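Local coordinates for protein prolyl-ACP dehydrogenase (PDB 4IRN) that oxidises the prolyl group carried on an acyl carrier protein during anatoxin-a biosynthesis, using FAD as its cofactor, at residues H160-P165 against S169-L174; I45-K50 against I101-Y106; L120-N125 against R242-P247. All coordinates share one frame; numbering follows the deposited sequence.

Contact 1 of 3, residues H160-P165 against S169-L174; sequences HAATEP and SDIYSL. With FAD (flavin-adenine dinucleotide), chain I.
The carboxylate of Glu-164 lies against Leu-174, and OE1 of Glu-164 is 3.4 Å from CD2 of Leu-174. They belong to a loop that binds FAD, leaving strand 158-161 of the middle domain of the acyl-CoA dehydrogenase fold. Another flat group is the flavin ring of FAD. Its pyrimidine edge faces the backbone of 160-163. Flavin N3 donates to O of His-160 at 2.6 Å. Flavin O2 is gripped by two backbone donors, N of Ala-162 at 3.0 Å and N of Thr-163 at 2.8 Å. The Thr-163 bond is nearly straight, at 173°. CG2 of Thr-163 sits off the N1 edge of the flavin, to one side of the ring plane. The His-160 imidazole meets flavin N3 at its own edge, near its plane.

Across the contact, methyl groups lie mainly against oxygens: CD1 of Ile-171 and CD2 of Leu-174 both approach O of Ala-162. CD1 of Ile-171 also packs on CB of Ala-162 at 4.0 Å, an apolar pair. CG1 of Ile-171 stands anti to its own backbone N (chi1 -160°), which sends CD1 to that carbonyl. Glu-164 and Leu-174 cross at about a right angle. The buried carboxylate is well supplied with partners: OE1 meets Lys-191 in a salt bridge and is hydrogen-bonded to Thr-176, and OE2 is bonded to N of Lys-175. Lys-191 also donates to O of Ala-162, so one ammonium group serves both the carboxylate of Glu-164 and that carbonyl. Asp-170 centres an inverse gamma turn. Just before it, Ser-169 holds the pyrophosphate: its N is 3.0 Å and its OG 2.7 Å from FAD O1A.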
loop_
_atom_site.group_PDB
_atom_site.type_symbol
_atom_site.label_atom_id
_atom_site.label_comp_id
_atom_site.label_asym_id
_atom_site.label_seq_id
_atom_site.Cartn_x
_atom_site.Cartn_y
_atom_site.Cartn_z
ATOM N N HIS A 160 -33.885 -8.349 6.942
ATOM C CA HIS A 160 -33.745 -8.426 5.500
ATOM C C HIS A 160 -33.050 -9.761 5.227
ATOM O O HIS A 160 -31.885 -9.926 5.591
ATOM C CB HIS A 160 -32.933 -7.214 4.994
ATOM C CG HIS A 160 -32.593 -7.232 3.532
ATOM N ND1 HIS A 160 -31.403 -7.801 3.090
ATOM C CD2 HIS A 160 -33.271 -6.761 2.469
ATOM C CE1 HIS A 160 -31.399 -7.643 1.779
ATOM N NE2 HIS A 160 -32.500 -7.029 1.361
ATOM N N ALA A 161 -33.795 -10.746 4.680
ATOM C CA ALA A 161 -33.264 -12.078 4.370
ATOM C C ALA A 161 -33.225 -12.311 2.868
ATOM O O ALA A 161 -34.254 -12.584 2.239
ATOM C CB ALA A 161 -34.074 -13.159 5.064
ATOM N N ALA A 162 -32.013 -12.141 2.289
ATOM C CA ALA A 162 -31.754 -12.286 0.859
ATOM C C ALA A 162 -30.676 -13.304 0.570
ATOM O O ALA A 162 -30.885 -14.151 -0.288
ATOM C CB ALA A 162 -31.389 -10.949 0.252
ATOM N N THR A 163 -29.535 -13.240 1.285
ATOM C CA THR A 163 -28.387 -14.147 1.095
ATOM C C THR A 163 -28.705 -15.621 1.420
ATOM O O THR A 163 -29.531 -15.885 2.288
ATOM C CB THR A 163 -27.155 -13.625 1.859
ATOM O OG1 THR A 163 -25.989 -14.304 1.401
ATOM C CG2 THR A 163 -27.261 -13.823 3.350
ATOM N N GLU A 164 -28.044 -16.558 0.725
ATOM C CA GLU A 164 -28.171 -18.023 0.861
ATOM C C GLU A 164 -26.784 -18.709 0.782
ATOM O O GLU A 164 -25.864 -18.110 0.232
ATOM C CB GLU A 164 -29.058 -18.575 -0.264
ATOM C CG GLU A 164 -30.458 -18.006 -0.304
ATOM C CD GLU A 164 -31.378 -18.617 -1.339
ATOM O OE1 GLU A 164 -32.480 -18.057 -1.538
ATOM O OE2 GLU A 164 -31.015 -19.652 -1.943
ATOM N N PRO A 165 -26.612 -19.964 1.260
ATOM C CA PRO A 165 -25.288 -20.624 1.158
ATOM C C PRO A 165 -24.672 -20.715 -0.241
ATOM O O PRO A 165 -23.448 -20.675 -0.348
ATOM C CB PRO A 165 -25.521 -22.009 1.752
ATOM C CG PRO A 165 -26.986 -22.165 1.783
ATOM C CD PRO A 165 -27.570 -20.817 1.970
ATOM N N SER A 169 -22.628 -13.430 -3.048
ATOM C CA SER A 169 -22.265 -12.440 -4.060
ATOM C C SER A 169 -23.178 -12.627 -5.290
ATOM O O SER A 169 -23.691 -11.640 -5.825
ATOM C CB SER A 169 -20.806 -12.624 -4.456
ATOM O OG SER A 169 -19.934 -12.365 -3.365
ATOM N N ASP A 170 -23.396 -13.909 -5.707
ATOM C CA ASP A 170 -24.259 -14.294 -6.824
ATOM C C ASP A 170 -25.699 -14.397 -6.308
ATOM O O ASP A 170 -26.285 -15.484 -6.233
ATOM C CB ASP A 170 -23.757 -15.606 -7.474
ATOM C CG ASP A 170 -24.480 -16.067 -8.737
ATOM O OD1 ASP A 170 -25.173 -15.228 -9.377
ATOM O OD2 ASP A 170 -24.331 -17.265 -9.102
ATOM N N ILE A 171 -26.251 -13.230 -5.921
ATOM C CA ILE A 171 -27.596 -13.071 -5.369
ATOM C C ILE A 171 -28.714 -13.438 -6.350
ATOM O O ILE A 171 -29.770 -13.877 -5.916
ATOM C CB ILE A 171 -27.780 -11.680 -4.686
ATOM C CG1 ILE A 171 -28.967 -11.657 -3.700
ATOM C CG2 ILE A 171 -27.828 -10.523 -5.684
ATOM C CD1 ILE A 171 -28.743 -12.419 -2.397
ATOM N N TYR A 172 -28.473 -13.299 -7.655
ATOM C CA TYR A 172 -29.446 -13.635 -8.695
ATOM C C TYR A 172 -29.767 -15.129 -8.715
ATOM O O TYR A 172 -30.875 -15.516 -9.081
ATOM C CB TYR A 172 -28.938 -13.178 -10.073
ATOM C CG TYR A 172 -28.361 -11.778 -10.082
ATOM C CD1 TYR A 172 -29.150 -10.678 -9.771
ATOM C CD2 TYR A 172 -27.008 -11.559 -10.343
ATOM C CE1 TYR A 172 -28.626 -9.388 -9.784
ATOM C CE2 TYR A 172 -26.470 -10.274 -10.348
ATOM C CZ TYR A 172 -27.287 -9.190 -10.073
ATOM O OH TYR A 172 -26.774 -7.915 -10.072
ATOM N N SER A 173 -28.802 -15.960 -8.287
ATOM C CA SER A 173 -28.901 -17.413 -8.235
ATOM C C SER A 173 -29.593 -17.937 -6.963
ATOM O O SER A 173 -29.254 -19.027 -6.488
ATOM C CB SER A 173 -27.523 -18.042 -8.425
ATOM O OG SER A 173 -27.139 -18.021 -9.791
ATOM N N LEU A 174 -30.592 -17.179 -6.437
ATOM C CA LEU A 174 -31.405 -17.541 -5.267
ATOM C C LEU A 174 -32.163 -18.828 -5.543
ATOM O O LEU A 174 -32.736 -18.990 -6.630
ATOM C CB LEU A 174 -32.470 -16.460 -4.949
ATOM C CG LEU A 174 -32.021 -15.126 -4.411
ATOM C CD1 LEU A 174 -33.182 -14.180 -4.257
ATOM C CD2 LEU A 174 -31.292 -15.283 -3.118
HETATM P PA FAD I . -19.068 -15.344 -1.199
HETATM O O1A FAD I . -20.124 -14.541 -1.850
HETATM O O2A FAD I . -19.202 -16.843 -0.988
HETATM O O5B FAD I . -17.725 -15.217 -2.018
HETATM C C5B FAD I . -16.516 -15.808 -1.514
HETATM C C4B FAD I . -15.378 -14.867 -1.802
HETATM O O4B FAD I . -15.149 -14.816 -3.219
HETATM C C3B FAD I . -15.574 -13.434 -1.304
HETATM O O3B FAD I . -14.555 -13.118 -0.368
HETATM C C2B FAD I . -15.530 -12.544 -2.557
HETATM O O2B FAD I . -14.528 -11.549 -2.409
HETATM C C1B FAD I . -15.105 -13.480 -3.689
HETATM N N9A FAD I . -15.927 -13.377 -4.894
HETATM C C8A FAD I . -17.162 -13.933 -5.098
HETATM N N7A FAD I . -17.700 -13.631 -6.255
HETATM C C5A FAD I . -16.757 -12.819 -6.859
HETATM C C6A FAD I . -16.727 -12.151 -8.108
HETATM N N6A FAD I . -17.711 -12.211 -9.008
HETATM N N1A FAD I . -15.639 -11.403 -8.395
HETATM C C2A FAD I . -14.649 -11.344 -7.502
HETATM N N3A FAD I . -14.561 -11.938 -6.308
HETATM C C4A FAD I . -15.651 -12.658 -6.034
HETATM N N1 FAD I . -27.336 -10.968 4.101
HETATM C C2 FAD I . -28.698 -10.775 4.079
HETATM O O2 FAD I . -29.365 -11.102 3.097
HETATM N N3 FAD I . -29.347 -10.227 5.183
HETATM C C4 FAD I . -28.743 -9.840 6.355
HETATM O O4 FAD I . -29.421 -9.368 7.267
HETATM C C4X FAD I . -27.295 -10.051 6.387
HETATM N N5 FAD I . -26.647 -9.739 7.486
HETATM C C5X FAD I . -25.278 -10.005 7.529
HETATM C C6 FAD I . -24.575 -9.676 8.692
HETATM C C7 FAD I . -23.206 -9.895 8.796
HETATM C C7M FAD I . -22.470 -9.441 10.030
HETATM C C8 FAD I . -22.517 -10.484 7.713
HETATM C C8M FAD I . -21.033 -10.739 7.769
HETATM C C9 FAD I . -23.215 -10.830 6.564
HETATM C C9A FAD I . -24.582 -10.597 6.440
HETATM N N10 FAD I . -25.321 -10.921 5.268
HETATM C C10 FAD I . -26.664 -10.645 5.202
HETATM C "C1'" FAD I . -24.641 -11.635 4.164
HETATM C "C2'" FAD I . -23.578 -10.739 3.543
HETATM O "O2'" FAD I . -24.154 -9.767 2.674
HETATM C "C3'" FAD I . -22.516 -11.580 2.836
HETATM O "O3'" FAD I . -21.275 -11.444 3.524
HETATM C "C4'" FAD I . -22.319 -11.243 1.357
HETATM O "O4'" FAD I . -23.546 -11.428 0.648
HETATM C "C5'" FAD I . -21.167 -11.999 0.721
HETATM O "O5'" FAD I . -21.463 -13.404 0.650
HETATM P P FAD I . -20.391 -14.475 1.185
HETATM O O1P FAD I . -19.720 -14.011 2.423
HETATM O O2P FAD I . -21.322 -15.663 1.185
HETATM O O3P FAD I . -19.084 -14.731 0.296
#

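Contact 2 of 3, residues I45-K50 against I101-Y106; sequences IQFRKK and ILTTAY
Arg-48 lays its aliphatic chain across the ring of Tyr-106. CD of Arg-48 sits over the centre of the ring face, 3.5 Å from the centroid of Tyr-106 and 11° off the ring normal. This is a CH-pi contact. The chain of Arg-48 is extended from CG to NE and crosses the tyrosine side chain at about a right angle. CB of Arg-48 touches the same ring near CE2 of Tyr-106, at 3.9 Å. The guanidinium lies further on, so its cation-pi attraction to the ring is weak at most. It turns an edge to the backbone O of Tyr-106, in its own plane, without a hydrogen bond. At the phenol end, CD1 of Ile-45 is 3.4 Å from OH of Tyr-106. Phe-47 meets Thr-103 more loosely, with CD2 of Phe-47 4.4 Å from CG2 of Thr-103.

These contacts join helix 42-58 to helix 101-114 in the all-helical N-terminal domain of the acyl-CoA dehydrogenase fold. The two short helical segments run in roughly the same direction. Their axes come within 10.0 Å and cross at -36°. Tyr-106 bridges that gap because CG is anti to its backbone N (chi1 -165°), which carries the ring over to Arg-48.

A second shell sets the groups. Trp-40 stacks on the Tyr-106 ring and also touches Ile-45. The Phe-47 ring meets that of Trp-88, with the planes steeply inclined. NH2 of Arg-48 is hydrogen-bonded to Gln-109 and has a long, weak ion pair with Glu-292. OG1 of Thr-103 is bonded to Asp-100 and Gln-44.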
loop_
_atom_site.group_PDB
_atom_site.type_symbol
_atom_site.label_atom_id
_atom_site.label_comp_id
_atom_site.label_asym_id
_atom_site.label_seq_id
_atom_site.Cartn_x
_atom_site.Cartn_y
_atom_site.Cartn_z
ATOM N N ILE A 45 -26.112 21.624 13.081
ATOM C CA ILE A 45 -25.028 21.568 14.083
ATOM C C ILE A 45 -25.652 21.207 15.452
ATOM O O ILE A 45 -25.172 20.284 16.120
ATOM C CB ILE A 45 -24.209 22.897 14.202
ATOM C CG1 ILE A 45 -23.676 23.454 12.854
ATOM C CG2 ILE A 45 -23.120 22.831 15.291
ATOM C CD1 ILE A 45 -22.531 22.735 12.172
ATOM N N GLN A 46 -26.727 21.930 15.841
ATOM C CA GLN A 46 -27.453 21.732 17.100
ATOM C C GLN A 46 -28.117 20.382 17.226
ATOM O O GLN A 46 -28.079 19.805 18.302
ATOM C CB GLN A 46 -28.487 22.846 17.373
ATOM C CG GLN A 46 -27.953 24.232 17.764
ATOM C CD GLN A 46 -27.044 24.231 18.968
ATOM O OE1 GLN A 46 -25.811 24.215 18.852
ATOM N NE2 GLN A 46 -27.634 24.353 20.143
ATOM N N PHE A 47 -28.733 19.869 16.151
ATOM C CA PHE A 47 -29.385 18.551 16.183
ATOM C C PHE A 47 -28.384 17.421 16.363
ATOM O O PHE A 47 -28.635 16.510 17.156
ATOM C CB PHE A 47 -30.307 18.311 14.971
ATOM C CG PHE A 47 -31.046 16.989 15.009
ATOM C CD1 PHE A 47 -31.946 16.704 16.026
ATOM C CD2 PHE A 47 -30.840 16.030 14.027
ATOM C CE1 PHE A 47 -32.610 15.474 16.075
ATOM C CE2 PHE A 47 -31.520 14.807 14.065
ATOM C CZ PHE A 47 -32.403 14.540 15.086
ATOM N N ARG A 48 -27.236 17.490 15.647
ATOM C CA ARG A 48 -26.148 16.511 15.751
ATOM C C ARG A 48 -25.563 16.541 17.167
ATOM O O ARG A 48 -25.299 15.481 17.740
ATOM C CB ARG A 48 -25.068 16.779 14.690
ATOM C CG ARG A 48 -24.003 15.694 14.600
ATOM C CD ARG A 48 -22.853 16.100 13.706
ATOM N NE ARG A 48 -21.667 15.269 13.918
ATOM C CZ ARG A 48 -20.648 15.601 14.705
ATOM N NH1 ARG A 48 -20.659 16.749 15.370
ATOM N NH2 ARG A 48 -19.614 14.781 14.842
ATOM N N LYS A 49 -25.410 17.749 17.735
ATOM C CA LYS A 49 -24.911 17.982 19.095
ATOM C C LYS A 49 -25.886 17.369 20.106
ATOM O O LYS A 49 -25.448 16.785 21.092
ATOM C CB LYS A 49 -24.718 19.489 19.358
ATOM C CG LYS A 49 -23.776 19.809 20.506
ATOM C CD LYS A 49 -23.824 21.296 20.865
ATOM C CE LYS A 49 -22.987 21.628 22.080
ATOM N NZ LYS A 49 -23.594 21.127 23.348
ATOM N N LYS A 50 -27.203 17.467 19.838
ATOM C CA LYS A 50 -28.268 16.894 20.667
ATOM C C LYS A 50 -28.219 15.355 20.601
ATOM O O LYS A 50 -28.442 14.700 21.626
ATOM C CB LYS A 50 -29.640 17.423 20.206
ATOM C CG LYS A 50 -30.814 17.063 21.110
ATOM C CD LYS A 50 -32.138 17.342 20.425
ATOM C CE LYS A 50 -33.307 16.747 21.165
ATOM N NZ LYS A 50 -34.541 16.776 20.341
ATOM N N ILE A 101 -32.196 13.708 3.861
ATOM C CA ILE A 101 -31.090 12.742 3.857
ATOM C C ILE A 101 -29.779 13.310 4.387
ATOM O O ILE A 101 -29.140 12.664 5.224
ATOM C CB ILE A 101 -30.917 12.055 2.475
ATOM C CG1 ILE A 101 -32.264 11.542 1.892
ATOM C CG2 ILE A 101 -29.874 10.947 2.530
ATOM C CD1 ILE A 101 -33.130 10.571 2.760
ATOM N N LEU A 102 -29.388 14.517 3.924
ATOM C CA LEU A 102 -28.155 15.173 4.378
ATOM C C LEU A 102 -28.120 15.393 5.898
ATOM O O LEU A 102 -27.084 15.149 6.518
ATOM C CB LEU A 102 -27.876 16.463 3.598
ATOM C CG LEU A 102 -27.287 16.242 2.198
ATOM C CD1 LEU A 102 -27.768 17.305 1.217
ATOM C CD2 LEU A 102 -25.752 16.131 2.234
ATOM N N THR A 103 -29.271 15.765 6.499
ATOM C CA THR A 103 -29.422 15.941 7.944
ATOM C C THR A 103 -29.365 14.570 8.622
ATOM O O THR A 103 -28.705 14.437 9.651
ATOM C CB THR A 103 -30.706 16.724 8.274
ATOM O OG1 THR A 103 -30.684 17.968 7.574
ATOM C CG2 THR A 103 -30.871 16.992 9.774
ATOM N N THR A 104 -30.046 13.557 8.035
ATOM C CA THR A 104 -30.091 12.174 8.532
ATOM C C THR A 104 -28.664 11.593 8.620
ATOM O O THR A 104 -28.303 11.054 9.664
ATOM C CB THR A 104 -31.050 11.315 7.672
ATOM O OG1 THR A 104 -32.285 11.999 7.483
ATOM C CG2 THR A 104 -31.317 9.947 8.267
ATOM N N ALA A 105 -27.850 11.768 7.551
ATOM C CA ALA A 105 -26.463 11.301 7.470
ATOM C C ALA A 105 -25.568 12.005 8.493
ATOM O O ALA A 105 -24.751 11.353 9.146
ATOM C CB ALA A 105 -25.920 11.502 6.060
ATOM N N TYR A 106 -25.748 13.331 8.647
ATOM C CA TYR A 106 -25.012 14.162 9.604
ATOM C C TYR A 106 -25.305 13.727 11.053
ATOM O O TYR A 106 -24.379 13.595 11.852
ATOM C CB TYR A 106 -25.368 15.643 9.391
ATOM C CG TYR A 106 -24.422 16.627 10.048
ATOM C CD1 TYR A 106 -23.047 16.569 9.820
ATOM C CD2 TYR A 106 -24.910 17.677 10.826
ATOM C CE1 TYR A 106 -22.182 17.510 10.378
ATOM C CE2 TYR A 106 -24.052 18.616 11.400
ATOM C CZ TYR A 106 -22.691 18.532 11.168
ATOM O OH TYR A 106 -21.845 19.452 11.733
#

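Contact 3 of 3, residues L120-N125 against R242-P247; sequences LIFAMN and RTAEVP
Phe-122 turns the edge of its ring to the methyl of Ala-244, with CD2 of Phe-122 4.1 Å from CB of Ala-244. The methyl lies near the ring plane, so the ring faces take no part in this meeting. Here helix 118-138 of the N-terminal helical domain rests on the loop between strands 230-232 and 249-257 of the middle domain, in the acyl-CoA dehydrogenase fold. Both side chains point across the interface from their backbones. CB of Ala-123 joins them, 4.4 Å from CB of Ala-244. The three residues form a small, buried apolar patch.

With CG of Phe-122 anti to the backbone N (chi1 165°), the ring reaches the FAD pocket, where it touches the cofactor and Thr-195 and stacks with Tyr-399. Contact with the loop therefore borders the flavin site.

Further back along the helix, OG1 of Thr-243 comes to 3.8 Å from N of Leu-120, without a hydrogen bond. Asp-117 links them instead, since its OD1 is hydrogen-bonded to both atoms.

The helix also has a bond of its own. ND2 of Asn-125 donates to O of Ile-121 at 2.8 Å and 174°. N of Asn-125 reaches that same oxygen from the opposite face of the carbonyl plane.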
loop_
_atom_site.group_PDB
_atom_site.type_symbol
_atom_site.label_atom_id
_atom_site.label_comp_id
_atom_site.label_asym_id
_atom_site.label_seq_id
_atom_site.Cartn_x
_atom_site.Cartn_y
_atom_site.Cartn_z
ATOM N N LEU A 120 -25.229 -2.341 17.887
ATOM C CA LEU A 120 -26.563 -1.737 17.975
ATOM C C LEU A 120 -26.772 -0.842 16.765
ATOM O O LEU A 120 -27.810 -0.943 16.106
ATOM C CB LEU A 120 -26.735 -0.937 19.287
ATOM C CG LEU A 120 -28.048 -0.143 19.470
ATOM C CD1 LEU A 120 -29.188 -1.021 19.995
ATOM C CD2 LEU A 120 -27.835 1.028 20.386
ATOM N N ILE A 121 -25.759 -0.005 16.456
ATOM C CA ILE A 121 -25.741 0.902 15.310
ATOM C C ILE A 121 -25.990 0.115 13.999
ATOM O O ILE A 121 -26.830 0.527 13.194
ATOM C CB ILE A 121 -24.426 1.733 15.285
ATOM C CG1 ILE A 121 -24.349 2.710 16.490
ATOM C CG2 ILE A 121 -24.289 2.475 13.964
ATOM C CD1 ILE A 121 -22.925 3.223 16.850
ATOM N N PHE A 122 -25.291 -1.033 13.819
ATOM C CA PHE A 122 -25.442 -1.894 12.644
ATOM C C PHE A 122 -26.858 -2.482 12.570
ATOM O O PHE A 122 -27.469 -2.446 11.499
ATOM C CB PHE A 122 -24.346 -2.979 12.593
ATOM C CG PHE A 122 -24.592 -4.125 11.633
ATOM C CD1 PHE A 122 -24.729 -3.898 10.267
ATOM C CD2 PHE A 122 -24.662 -5.436 12.094
ATOM C CE1 PHE A 122 -24.973 -4.958 9.392
ATOM C CE2 PHE A 122 -24.879 -6.496 11.212
ATOM C CZ PHE A 122 -25.029 -6.252 9.870
ATOM N N ALA A 123 -27.382 -2.985 13.712
ATOM C CA ALA A 123 -28.721 -3.583 13.838
ATOM C C ALA A 123 -29.837 -2.590 13.460
ATOM O O ALA A 123 -30.790 -2.968 12.771
ATOM C CB ALA A 123 -28.930 -4.093 15.251
ATOM N N MET A 124 -29.695 -1.321 13.884
ATOM C CA MET A 124 -30.643 -0.248 13.592
ATOM C C MET A 124 -30.601 0.184 12.114
ATOM O O MET A 124 -31.651 0.413 11.517
ATOM C CB MET A 124 -30.390 0.957 14.515
ATOM C CG MET A 124 -30.995 0.804 15.902
ATOM S SD MET A 124 -30.783 2.216 17.023
ATOM C CE MET A 124 -29.004 2.549 16.861
ATOM N N ASN A 125 -29.383 0.305 11.540
ATOM C CA ASN A 125 -29.169 0.701 10.146
ATOM C C ASN A 125 -29.691 -0.344 9.170
ATOM O O ASN A 125 -30.217 0.018 8.114
ATOM C CB ASN A 125 -27.719 1.076 9.890
ATOM C CG ASN A 125 -27.438 2.515 10.265
ATOM O OD1 ASN A 125 -27.618 3.443 9.468
ATOM N ND2 ASN A 125 -27.071 2.750 11.516
ATOM N N ARG A 242 -20.910 -8.374 18.012
ATOM C CA ARG A 242 -21.444 -9.374 18.944
ATOM C C ARG A 242 -22.724 -8.951 19.674
ATOM O O ARG A 242 -23.448 -9.804 20.187
ATOM C CB ARG A 242 -20.345 -9.833 19.921
ATOM C CG ARG A 242 -19.273 -10.670 19.232
ATOM C CD ARG A 242 -17.997 -10.830 20.029
ATOM N NE ARG A 242 -18.125 -11.780 21.141
ATOM C CZ ARG A 242 -17.949 -13.101 21.050
ATOM N NH1 ARG A 242 -17.677 -13.665 19.879
ATOM N NH2 ARG A 242 -18.068 -13.866 22.120
ATOM N N THR A 243 -23.022 -7.642 19.671
ATOM C CA THR A 243 -24.207 -7.059 20.289
ATOM C C THR A 243 -25.352 -6.951 19.267
ATOM O O THR A 243 -26.380 -6.333 19.550
ATOM C CB THR A 243 -23.850 -5.756 21.008
ATOM O OG1 THR A 243 -23.305 -4.858 20.050
ATOM C CG2 THR A 243 -22.847 -5.967 22.144
ATOM N N ALA A 244 -25.167 -7.575 18.084
ATOM C CA ALA A 244 -26.154 -7.647 17.006
ATOM C C ALA A 244 -26.423 -9.124 16.740
ATOM O O ALA A 244 -25.483 -9.897 16.545
ATOM C CB ALA A 244 -25.631 -6.966 15.746
ATOM N N GLU A 245 -27.701 -9.521 16.784
ATOM C CA GLU A 245 -28.114 -10.910 16.600
ATOM C C GLU A 245 -28.227 -11.322 15.130
ATOM O O GLU A 245 -29.043 -10.767 14.389
ATOM C CB GLU A 245 -29.393 -11.199 17.396
ATOM C CG GLU A 245 -29.125 -11.372 18.884
ATOM C CD GLU A 245 -30.323 -11.551 19.794
ATOM O OE1 GLU A 245 -31.438 -11.807 19.287
ATOM O OE2 GLU A 245 -30.138 -11.445 21.028
ATOM N N VAL A 246 -27.373 -12.269 14.704
ATOM C CA VAL A 246 -27.337 -12.760 13.325
ATOM C C VAL A 246 -27.511 -14.309 13.239
ATOM O O VAL A 246 -26.522 -15.051 13.125
ATOM C CB VAL A 246 -26.129 -12.222 12.497
ATOM C CG1 VAL A 246 -26.252 -12.601 11.023
ATOM C CG2 VAL A 246 -25.989 -10.709 12.639
ATOM N N PRO A 247 -28.770 -14.804 13.274
ATOM C CA PRO A 247 -28.993 -16.255 13.145
ATOM C C PRO A 247 -29.208 -16.692 11.683
ATOM O O PRO A 247 -29.090 -15.884 10.756
ATOM C CB PRO A 247 -30.268 -16.449 13.963
ATOM C CG PRO A 247 -31.054 -15.194 13.707
ATOM C CD PRO A 247 -30.051 -14.090 13.455
#

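Overall arrangement
From the N terminus, contact 2 comes first. It joins helix 42-58 to helix 101-114 and closes a loop of 50 residues within the helical N-terminal domain. It is complete before contact 3 opens on the next helix, 118-138. Contact 3 closes only at 242-247, where it ties that domain to the middle domain. Contact 1 is nested inside this long loop; it closes a short loop at the end of strand 158-161, with three residues between its segments. No two contacts cross or touch. Contacts 1 and 3 both reach FAD, and their nearest atoms are about 8 Å apart. Contact 2 lies opposite contact 1 across the chain's centre, with 34 Å between their centres.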